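Local atomic coordinates of protein HIRA (Homo sapiens, PDB entry 5YJE), a protein that cooperates with ASF1A as a histone chaperone to promote replication-independent chromatin assembly and repress histone gene transcription during the cell cycle. Residues 266-269 with 270-274. Residues are numbered along the deposited sequence; the frame is centred on the assembly and turned at random.
Sequences HVVQ and QETTL. With SO4 (sulfate ion), chain E.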
# COMPACT_ATOMS: atom_id res chain seq x y z
N HIS B 266 -15.16 -42.78 10.88
CA HIS B 266 -15.50 -42.08 9.65
C HIS B 266 -15.48 -40.56 9.79
O HIS B 266 -15.14 -39.84 8.83
CB HIS B 266 -16.87 -42.53 9.18
CG HIS B 266 -17.28 -41.94 7.88
ND1 HIS B 266 -16.47 -41.96 6.77
CD2 HIS B 266 -18.44 -41.34 7.50
CE1 HIS B 266 -17.10 -41.39 5.76
NE2 HIS B 266 -18.29 -41.00 6.17
N VAL B 267 -15.88 -40.04 10.97
CA VAL B 267 -15.96 -38.60 11.14
C VAL B 267 -14.59 -37.95 10.93
O VAL B 267 -14.49 -36.85 10.39
CB VAL B 267 -16.55 -38.25 12.52
CG1 VAL B 267 -15.62 -38.71 13.63
CG2 VAL B 267 -16.87 -36.73 12.61
N VAL B 268 -13.51 -38.63 11.35
CA VAL B 268 -12.17 -38.09 11.20
C VAL B 268 -11.81 -37.99 9.72
O VAL B 268 -11.18 -37.01 9.29
CB VAL B 268 -11.17 -38.96 11.98
CG1 VAL B 268 -9.77 -38.45 11.82
CG2 VAL B 268 -11.54 -39.03 13.47
N GLN B 269 -12.23 -38.96 8.91
CA GLN B 269 -11.95 -38.88 7.48
C GLN B 269 -12.79 -37.79 6.83
O GLN B 269 -12.33 -37.13 5.89
CB GLN B 269 -12.17 -40.23 6.79
CG GLN B 269 -11.73 -40.30 5.31
CD GLN B 269 -11.43 -41.72 4.84
OE1 GLN B 269 -11.97 -42.69 5.36
NE2 GLN B 269 -10.57 -41.84 3.84
N GLN B 270 -14.01 -37.58 7.31
CA GLN B 270 -14.76 -36.43 6.83
C GLN B 270 -14.06 -35.12 7.18
O GLN B 270 -14.03 -34.19 6.37
CB GLN B 270 -16.17 -36.42 7.38
CG GLN B 270 -17.06 -37.56 6.88
CD GLN B 270 -18.45 -37.47 7.51
OE1 GLN B 270 -18.57 -37.45 8.73
NE2 GLN B 270 -19.48 -37.37 6.68
N GLU B 271 -13.50 -35.02 8.38
CA GLU B 271 -12.93 -33.74 8.77
C GLU B 271 -11.63 -33.49 8.02
O GLU B 271 -11.36 -32.36 7.61
CB GLU B 271 -12.73 -33.67 10.29
CG GLU B 271 -14.06 -33.81 11.06
CD GLU B 271 -14.14 -33.04 12.38
OE1 GLU B 271 -13.12 -32.51 12.88
OE2 GLU B 271 -15.26 -32.96 12.92
N THR B 272 -10.85 -34.54 7.77
CA THR B 272 -9.66 -34.37 6.94
C THR B 272 -10.05 -34.04 5.51
O THR B 272 -9.40 -33.20 4.88
CB THR B 272 -8.77 -35.60 7.00
OG1 THR B 272 -9.46 -36.71 6.43
CG2 THR B 272 -8.36 -35.92 8.42
N THR B 273 -11.11 -34.66 5.00
CA THR B 273 -11.55 -34.36 3.64
C THR B 273 -12.00 -32.91 3.51
O THR B 273 -11.65 -32.22 2.55
CB THR B 273 -12.66 -35.33 3.23
OG1 THR B 273 -12.14 -36.66 3.20
CG2 THR B 273 -13.21 -35.01 1.84
N LEU B 274 -12.77 -32.43 4.50
CA LEU B 274 -13.21 -31.04 4.51
C LEU B 274 -12.01 -30.09 4.58
O LEU B 274 -11.92 -29.13 3.80
CB LEU B 274 -14.13 -30.80 5.70
CG LEU B 274 -15.64 -30.60 5.58
CD1 LEU B 274 -16.13 -29.89 6.81
CD2 LEU B 274 -16.04 -29.82 4.37
S SO4 E . -17.77 -45.13 12.04
O1 SO4 E . -17.84 -46.48 12.59
O2 SO4 E . -16.48 -45.02 11.35
O3 SO4 E . -17.82 -44.18 13.11
O4 SO4 E . -18.83 -44.89 11.07
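His-266, Val-267, Val-268 and Gln-269 hand their carbonyls to the amides four residues on, as an alpha-helix requires: Gln-270 N lies 2.9 Å from His-266 O with an N-H...O angle of 161°, and Glu-271, Thr-272 and Thr-273 follow in turn. His-266 N, 2.6 Å from sulfate O2, donates to an ion probably taken from the crystallisation liquor. Among the side chains, His-266 pairs with Gln-270. With CG anti to the backbone N (chi1 -176°), the imidazole presents a face to the extended glutamine chain, and the amide stacks on it with the two planes 24° apart. Gln-270 CG sits over that face, displaced toward the rim and 4.0 Å from the centroid, a CH-pi contact. One residue on, Val-267 and Glu-271, a turn apart, run alongside each other pointing the same way, with Val-267 CG2 4.1 Å from Glu-271 OE2. Gln-269 O accepts from three donors: the Thr-273 amide, Thr-273 OG1 at 2.7 Å and Thr-272 OG1 at 3.0 Å. Thr-272 can reach back because its hydroxyl stands between backbone N and carbonyl carbon. Gln-269 itself turns away, its amide bonded to Ala-259, Leu-261 and Cys-225. In this C-terminal part of HIRA, within the TUP1-like enhancer of split region, residues 266-274 of helix 266-286 pack on Tyr-303 of helix 290-307 and border the trimer interface: Val-268, Glu-271 and Thr-272 meet Val-71, Val-91 and Leu-76 of a second subunit, whose Glu-89 brings a like charge close to Glu-271 OE2. Three donors thus hold one carbonyl oxygen, and Thr-273 OG1, also accepting from Asp-227 N, ties the helix to that loop; histidine and glutamine meet by stacking, while Gln-270 NE2 gives its hydrogen bond to Glu-307.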